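Local coordinates for protein gamma-glutamyl-gamma-aminobutyraldehyde dehydrogenase (PDB 4LIH) that probably oxidises aldehydes, among them gamma-glutamyl-gamma-aminobutyraldehyde, to the corresponding acids with NAD(P)+ as electron acceptor, at residues D16-A21 with N340-S345; A22-E27 with S110-L115; A437-N442 with W459-D464. One frame throughout, in Å; residues are numbered along the deposited sequence.

Contact 1: residues D16-A21 with N340-S345; sequences DWQHKA and NPLDPS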
# COMPACT_ATOMS: atom_id res chain seq x y z
N ASP A 16 41.82 8.52 26.21
CA ASP A 16 40.56 9.21 26.55
C ASP A 16 39.52 8.19 27.03
O ASP A 16 38.87 8.40 28.05
CB ASP A 16 39.97 9.96 25.35
CG ASP A 16 40.77 11.20 24.96
OD1 ASP A 16 41.69 11.62 25.70
OD2 ASP A 16 40.45 11.73 23.88
N TRP A 17 39.39 7.08 26.31
CA TRP A 17 38.43 6.04 26.68
C TRP A 17 38.80 5.38 28.00
O TRP A 17 37.92 5.12 28.83
CB TRP A 17 38.26 5.00 25.57
CG TRP A 17 37.56 5.56 24.36
CD1 TRP A 17 38.08 5.71 23.12
CD2 TRP A 17 36.21 6.04 24.30
NE1 TRP A 17 37.15 6.27 22.28
CE2 TRP A 17 35.99 6.49 22.98
CE3 TRP A 17 35.16 6.13 25.22
CZ2 TRP A 17 34.75 7.02 22.55
CZ3 TRP A 17 33.93 6.67 24.80
CH2 TRP A 17 33.74 7.09 23.46
N GLN A 18 40.08 5.11 28.20
CA GLN A 18 40.56 4.54 29.46
C GLN A 18 40.26 5.46 30.64
O GLN A 18 39.82 5.00 31.67
CB GLN A 18 42.07 4.26 29.40
CG GLN A 18 42.44 3.10 28.48
CD GLN A 18 43.93 2.96 28.27
OE1 GLN A 18 44.65 3.94 28.08
NE2 GLN A 18 44.42 1.72 28.32
N HIS A 19 40.48 6.76 30.46
CA HIS A 19 40.15 7.72 31.51
C HIS A 19 38.64 7.81 31.81
O HIS A 19 38.24 7.83 32.96
CB HIS A 19 40.67 9.10 31.17
CG HIS A 19 40.64 10.04 32.33
ND1 HIS A 19 39.68 11.03 32.46
CD2 HIS A 19 41.41 10.12 33.44
CE1 HIS A 19 39.88 11.69 33.59
NE2 HIS A 19 40.92 11.15 34.20
N LYS A 20 37.81 7.87 30.78
CA LYS A 20 36.36 7.80 30.97
C LYS A 20 35.95 6.49 31.70
O LYS A 20 35.15 6.53 32.60
CB LYS A 20 35.66 7.95 29.63
CG LYS A 20 34.17 8.23 29.72
CD LYS A 20 33.49 8.17 28.36
CE LYS A 20 34.07 9.16 27.36
NZ LYS A 20 33.76 10.59 27.64
N ALA A 21 36.52 5.35 31.33
CA ALA A 21 36.20 4.08 32.01
C ALA A 21 36.50 4.14 33.54
O ALA A 21 35.74 3.61 34.36
CB ALA A 21 36.94 2.92 31.35
N ASN A 340 42.84 -4.51 22.19
CA ASN A 340 42.01 -3.87 23.22
C ASN A 340 40.85 -3.14 22.55
O ASN A 340 41.07 -2.19 21.78
CB ASN A 340 42.84 -2.89 24.07
CG ASN A 340 42.10 -2.39 25.31
OD1 ASN A 340 40.88 -2.40 25.38
ND2 ASN A 340 42.87 -1.95 26.32
N PRO A 341 39.60 -3.52 22.87
CA PRO A 341 38.53 -2.81 22.18
C PRO A 341 38.35 -1.35 22.62
O PRO A 341 37.68 -0.62 21.91
CB PRO A 341 37.29 -3.64 22.49
CG PRO A 341 37.60 -4.37 23.71
CD PRO A 341 39.08 -4.61 23.73
N LEU A 342 39.00 -0.92 23.71
CA LEU A 342 39.02 0.48 24.11
C LEU A 342 39.87 1.36 23.18
O LEU A 342 39.77 2.60 23.26
CB LEU A 342 39.50 0.66 25.55
CG LEU A 342 38.51 0.17 26.62
CD1 LEU A 342 39.14 0.23 28.01
CD2 LEU A 342 37.22 0.97 26.57
N ASP A 343 40.65 0.71 22.30
CA ASP A 343 41.51 1.38 21.34
C ASP A 343 40.75 1.60 20.03
O ASP A 343 40.32 0.62 19.39
CB ASP A 343 42.76 0.52 21.09
CG ASP A 343 43.78 1.18 20.16
OD1 ASP A 343 43.42 2.02 19.29
OD2 ASP A 343 44.94 0.79 20.29
N PRO A 344 40.58 2.86 19.62
CA PRO A 344 39.78 3.14 18.41
C PRO A 344 40.32 2.61 17.10
O PRO A 344 39.58 2.62 16.13
CB PRO A 344 39.70 4.68 18.35
CG PRO A 344 40.28 5.19 19.61
CD PRO A 344 40.94 4.08 20.37
N SER A 345 41.57 2.15 17.05
CA SER A 345 42.12 1.62 15.81
C SER A 345 41.84 0.14 15.68
O SER A 345 42.18 -0.43 14.65
CB SER A 345 43.64 1.83 15.73
OG SER A 345 44.33 1.10 16.74
O HOH W 1 42.33 -0.70 29.22
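The indole of Trp17 meets Pro344 at its edge: the proline CG lies near the ring plane, 4.2 Å from Trp17 CD1. The same CD1 is 3.5 Å from Leu342 O. Chi1 (-69°) puts Trp17 CG anti to the carbonyl carbon, 3.9 Å from Leu342 O. Other parts of the chain pack around the indole too: Asp107 and Leu111 of helix 106-117, and Ile121 and Thr125 of helix 121-142. At the root of the side chain, Trp17 CB is 4.3 Å from Leu342 CD2, and Gln18 CG comes within 4.4 Å of Leu342 CD1.

The loop side is held in shape by a type I beta turn from Asn340 to Asp343. Its first side chain forms an Asx turn, in which Leu342 N donates to Asn340 OD1 at 2.9 Å from above the carbonyl plane. At the solvent margin one water accepts from both amides, from Asn340 ND2 at 3.2 Å and, weakly, from Gln18 NE2 at 3.3 Å.

No direct hydrogen bond joins the segments, so cohesion rests on apolar packing over 220 Å², with one bridging water as a modest polar link. Leu342 O, buried without a partner in the model, is probably a small energetic cost.

Contact 2: residues A22-E27 with S110-L115; sequences ASLEIE and SLLETL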
# COMPACT_ATOMS: atom_id res chain seq x y z
N ALA A 22 37.57 4.83 33.91
CA ALA A 22 37.97 5.01 35.30
C ALA A 22 37.02 5.89 36.14
O ALA A 22 36.86 5.67 37.33
CB ALA A 22 39.38 5.57 35.37
N SER A 23 36.41 6.90 35.52
CA SER A 23 35.48 7.79 36.19
C SER A 23 34.01 7.34 36.04
O SER A 23 33.10 7.89 36.66
CB SER A 23 35.61 9.19 35.59
OG SER A 23 35.24 9.15 34.22
N LEU A 24 33.77 6.35 35.21
CA LEU A 24 32.41 5.97 34.87
C LEU A 24 31.65 5.41 36.09
O LEU A 24 32.09 4.47 36.70
CB LEU A 24 32.45 4.92 33.75
CG LEU A 24 31.13 4.59 33.06
CD1 LEU A 24 30.57 5.81 32.36
CD2 LEU A 24 31.33 3.44 32.09
N GLU A 25 30.51 6.01 36.42
CA GLU A 25 29.56 5.45 37.38
C GLU A 25 28.61 4.50 36.63
O GLU A 25 27.89 4.95 35.75
CB GLU A 25 28.72 6.56 38.03
CG GLU A 25 29.53 7.68 38.68
CD GLU A 25 30.06 7.33 40.05
OE1 GLU A 25 30.17 6.12 40.39
OE2 GLU A 25 30.41 8.27 40.82
N ILE A 26 28.58 3.23 36.98
CA ILE A 26 27.75 2.25 36.24
C ILE A 26 26.52 1.91 37.07
O ILE A 26 26.66 1.45 38.21
CB ILE A 26 28.52 0.94 35.97
CG1 ILE A 26 29.75 1.20 35.10
CG2 ILE A 26 27.60 -0.09 35.31
CD1 ILE A 26 30.61 -0.02 34.81
N GLU A 27 25.33 2.10 36.50
CA GLU A 27 24.08 1.71 37.17
C GLU A 27 23.78 0.23 36.91
O GLU A 27 23.70 -0.18 35.74
CB GLU A 27 22.92 2.54 36.64
CG GLU A 27 21.58 2.13 37.22
CD GLU A 27 21.53 2.29 38.73
OE1 GLU A 27 21.46 3.47 39.17
OE2 GLU A 27 21.58 1.25 39.46
N SER A 110 28.22 4.03 24.23
CA SER A 110 29.24 3.32 23.47
C SER A 110 30.27 2.66 24.40
O SER A 110 30.63 1.49 24.21
CB SER A 110 29.90 4.25 22.49
OG SER A 110 28.98 4.76 21.56
N LEU A 111 30.72 3.40 25.42
CA LEU A 111 31.74 2.85 26.35
C LEU A 111 31.17 1.72 27.22
O LEU A 111 31.83 0.72 27.45
CB LEU A 111 32.37 3.99 27.18
CG LEU A 111 33.37 3.57 28.29
CD1 LEU A 111 34.65 2.96 27.71
CD2 LEU A 111 33.70 4.78 29.14
N LEU A 112 29.94 1.86 27.69
CA LEU A 112 29.27 0.79 28.41
C LEU A 112 29.19 -0.49 27.58
O LEU A 112 29.51 -1.56 28.10
CB LEU A 112 27.86 1.20 28.83
CG LEU A 112 27.75 2.23 29.91
CD1 LEU A 112 26.32 2.73 29.98
CD2 LEU A 112 28.15 1.59 31.25
N GLU A 113 28.81 -0.36 26.30
CA GLU A 113 28.69 -1.51 25.39
C GLU A 113 30.02 -2.21 25.14
O GLU A 113 30.05 -3.44 25.04
CB GLU A 113 28.11 -1.07 24.01
CG GLU A 113 27.53 -2.19 23.13
CD GLU A 113 26.10 -2.53 23.54
OE1 GLU A 113 25.79 -2.50 24.74
OE2 GLU A 113 25.26 -2.74 22.68
N THR A 114 31.07 -1.42 24.98
CA THR A 114 32.44 -1.91 24.71
C THR A 114 32.99 -2.59 25.97
O THR A 114 33.55 -3.67 25.88
CB THR A 114 33.37 -0.75 24.27
OG1 THR A 114 33.05 -0.33 22.92
CG2 THR A 114 34.84 -1.13 24.35
N LEU A 115 32.78 -1.99 27.15
CA LEU A 115 33.17 -2.65 28.41
C LEU A 115 32.44 -3.95 28.70
O LEU A 115 33.07 -4.92 29.12
CB LEU A 115 32.95 -1.71 29.60
CG LEU A 115 33.84 -0.49 29.59
CD1 LEU A 115 33.35 0.52 30.64
CD2 LEU A 115 35.30 -0.86 29.80
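Leu115 N donates to Leu111 O at 2.9 Å, the shortest polar bond within either segment, and this helical turn sets two of the three leucines that receive Leu24. No hydrogen bond crosses the contact; it consists of aliphatic approaches, methyl to methyl except where the Ile26 CG1 methylene meets Leu112.

Leu24 CD2 does most of the touching. It lies 3.8 Å from Leu112 CD2, 3.8 Å from Leu115 CD1 and 4.0 Å from Leu111 CD2, so one methyl is set among branches of Leu111, Leu112 and Leu115, an i, i+1, i+4 set on helix 106-117. Leu24 is also the first residue after helix 14-23 to leave helical backbone angles, and its CA-CB bond points at the leucines. Chi1 (-168°) puts CG anti to the backbone N, and the rotation about CB-CG then sets CD2 among them. Leu24 and Leu115 approach tip to tip, whereas Leu24 and Leu112 meet at a slant.

Ile26 adds the second apolar group. Its CG1 is 4.2 Å from Leu112 CD2, and the two side chains run antiparallel where they pass. Leu112 thus serves both residues with a single methyl: its CB does not point at the other segment, but the end of the side chain comes round to it. The nearest backbones, at Ile26 and Leu112, stay 8.1 Å apart between CA atoms, so side chains alone bridge the gap, burying 183 Å².

In the fold, this extended run after helix 14-23 lies against the side of helix 106-117. Ile26 also packs on Leu56 and Ala57 of strand 55-60 and on Leu206 of helix 206-218, while Leu115 touches Leu56 and Leu112 touches Thr207. From helix 106-117, Ser110 and Thr114 turn to helix 121-142, where Thr124 OG1 bonds with Ser110 O and Thr114 OG1.

Contact 3: residues A437-N442 with W459-D464; sequences AVWTSN and WVNCYD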
# COMPACT_ATOMS: atom_id res chain seq x y z
N ALA A 437 24.50 -14.13 0.11
CA ALA A 437 24.97 -13.13 -0.87
C ALA A 437 25.53 -13.74 -2.14
O ALA A 437 25.92 -14.91 -2.13
CB ALA A 437 26.02 -12.27 -0.22
N VAL A 438 25.49 -12.96 -3.25
CA VAL A 438 26.10 -13.37 -4.50
C VAL A 438 26.83 -12.18 -5.12
O VAL A 438 26.37 -11.03 -5.02
CB VAL A 438 25.10 -14.00 -5.51
CG1 VAL A 438 23.93 -13.06 -5.84
CG2 VAL A 438 25.86 -14.50 -6.72
N TRP A 439 28.02 -12.46 -5.66
CA TRP A 439 28.84 -11.43 -6.33
C TRP A 439 29.00 -11.75 -7.79
O TRP A 439 29.64 -12.76 -8.14
CB TRP A 439 30.22 -11.29 -5.70
CG TRP A 439 30.20 -10.89 -4.24
CD1 TRP A 439 29.76 -11.67 -3.20
CD2 TRP A 439 30.56 -9.62 -3.66
NE1 TRP A 439 29.88 -10.99 -2.04
CE2 TRP A 439 30.32 -9.71 -2.28
CE3 TRP A 439 31.06 -8.42 -4.18
CZ2 TRP A 439 30.62 -8.67 -1.39
CZ3 TRP A 439 31.32 -7.36 -3.31
CH2 TRP A 439 31.08 -7.49 -1.92
N THR A 440 28.47 -10.87 -8.65
CA THR A 440 28.47 -11.06 -10.09
C THR A 440 28.17 -9.73 -10.77
O THR A 440 27.39 -8.91 -10.26
CB THR A 440 27.44 -12.11 -10.56
OG1 THR A 440 27.54 -12.28 -11.97
CG2 THR A 440 25.98 -11.73 -10.18
N SER A 441 28.79 -9.53 -11.94
CA SER A 441 28.53 -8.35 -12.75
C SER A 441 27.35 -8.54 -13.70
O SER A 441 26.91 -7.58 -14.33
CB SER A 441 29.81 -7.96 -13.54
OG SER A 441 30.19 -9.04 -14.38
N ASN A 442 26.83 -9.76 -13.81
CA ASN A 442 25.87 -10.13 -14.84
C ASN A 442 24.45 -9.89 -14.34
O ASN A 442 24.10 -10.36 -13.28
CB ASN A 442 26.04 -11.60 -15.23
CG ASN A 442 25.15 -12.01 -16.38
OD1 ASN A 442 24.00 -12.39 -16.20
ND2 ASN A 442 25.68 -11.92 -17.60
N TRP A 459 22.09 -10.21 -0.18
CA TRP A 459 22.96 -9.13 -0.62
C TRP A 459 23.62 -9.48 -1.99
O TRP A 459 24.08 -10.62 -2.22
CB TRP A 459 24.05 -8.86 0.40
CG TRP A 459 23.58 -8.38 1.73
CD1 TRP A 459 23.07 -7.16 2.04
CD2 TRP A 459 23.62 -9.12 2.94
NE1 TRP A 459 22.78 -7.10 3.38
CE2 TRP A 459 23.10 -8.29 3.96
CE3 TRP A 459 24.10 -10.39 3.28
CZ2 TRP A 459 23.01 -8.71 5.30
CZ3 TRP A 459 24.02 -10.79 4.60
CH2 TRP A 459 23.52 -9.96 5.59
N VAL A 460 23.59 -8.52 -2.92
CA VAL A 460 24.21 -8.71 -4.22
C VAL A 460 25.39 -7.71 -4.34
O VAL A 460 25.23 -6.49 -4.21
CB VAL A 460 23.20 -8.62 -5.41
CG1 VAL A 460 23.94 -8.75 -6.75
CG2 VAL A 460 22.09 -9.67 -5.27
N ASN A 461 26.60 -8.23 -4.54
CA ASN A 461 27.80 -7.38 -4.63
C ASN A 461 28.00 -6.52 -3.40
O ASN A 461 28.52 -5.43 -3.49
CB ASN A 461 27.83 -6.56 -5.94
CG ASN A 461 27.70 -7.41 -7.16
OD1 ASN A 461 28.10 -8.57 -7.14
ND2 ASN A 461 27.20 -6.84 -8.27
N CYS A 462 27.59 -7.08 -2.25
CA CYS A 462 27.76 -6.52 -0.96
C CYS A 462 27.53 -7.63 0.05
O CYS A 462 27.25 -8.78 -0.32
CB CYS A 462 26.84 -5.29 -0.70
SG CYS A 462 25.08 -5.58 -0.81
N TYR A 463 27.73 -7.30 1.31
CA TYR A 463 27.44 -8.22 2.41
C TYR A 463 27.27 -7.36 3.65
O TYR A 463 28.07 -6.52 3.92
CB TYR A 463 28.53 -9.24 2.66
CG TYR A 463 27.98 -10.40 3.39
CD1 TYR A 463 27.81 -10.34 4.79
CD2 TYR A 463 27.62 -11.53 2.72
CE1 TYR A 463 27.26 -11.41 5.48
CE2 TYR A 463 27.01 -12.61 3.38
CZ TYR A 463 26.86 -12.55 4.77
OH TYR A 463 26.28 -13.60 5.42
N ASP A 464 26.17 -7.56 4.37
CA ASP A 464 25.89 -6.82 5.61
C ASP A 464 25.98 -5.33 5.34
O ASP A 464 26.54 -4.62 6.12
CB ASP A 464 26.84 -7.27 6.74
CG ASP A 464 26.50 -6.67 8.09
OD1 ASP A 464 25.28 -6.49 8.38
OD2 ASP A 464 27.47 -6.41 8.88
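Asn461 reaches from its backbone to Thr440 across the strand ends. Its CB lies 4.1 Å from Trp439 CE3, and chi1 (-55°), with CG anti to the carbonyl carbon, turns CG toward the backbone of Thr440. OD1 accepts from Thr440 N at 2.8 Å (151° at the hydrogen), in the carbonyl plane and on a lone pair. At the other branch of the tip, ND2 donates to Thr440 O at 2.9 Å (156°); the oxygen lies in the amide plane of Asn461, but ND2 comes in from above the plane of the Thr440 carbonyl. The amide therefore holds both backbone polar atoms of Thr440, its N-H and its C=O, which fixes its rotation. Backbone atoms of Asn461 meet the indole as well: Asn461 CA makes a CH-pi contact over one face of Trp439, 3.7 Å from the six-membered ring centroid, and Cys462 N lies over that same face.

The strands that lead into these residues, 435-439 and 457-460, are parallel neighbours in a mixed sheet, joined by helix 443-452 as a beta-alpha-beta unit. Val438 N donates to Trp459 O at 2.9 Å, and Asn461 N returns a bond to Val438 O, also 2.9 Å. Val438 CG1 and Val460 CG2 pack side by side at 3.9 Å on one face of the sheet.

On the face bearing Ala437 and Trp459, Ala437 CB touches Tyr463 CD2 at 3.4 Å, and Tyr463 OH bonds to Thr310 O. Trp439 NE1 bonds to Asn281 OD1 of strand 280-283. Beyond Trp459 and Val460, a strand of a second subunit continues the sheet in parallel.

In the fold
Contacts 1 and 2 are neighbours, with centres 11 Å apart, and they share helix 14-23: contact 1 uses its middle, contact 2 its end and the run that follows. They touch directly, Leu342 CD2 lying 3.4 Å from Leu111 CD1, so the loop 340-345 and helix 106-117 pack on the N-terminal helix as one apolar patch. Along the chain, contact 2 is nested inside the span closed by contact 1. Contact 3 follows both in series, its centre about 35 Å from contact 1 and 38 Å from contact 2. It belongs to the eight-stranded mixed sheet, whose edge continues into another subunit, whereas neighbouring subunits leave contacts 1 and 2 untouched.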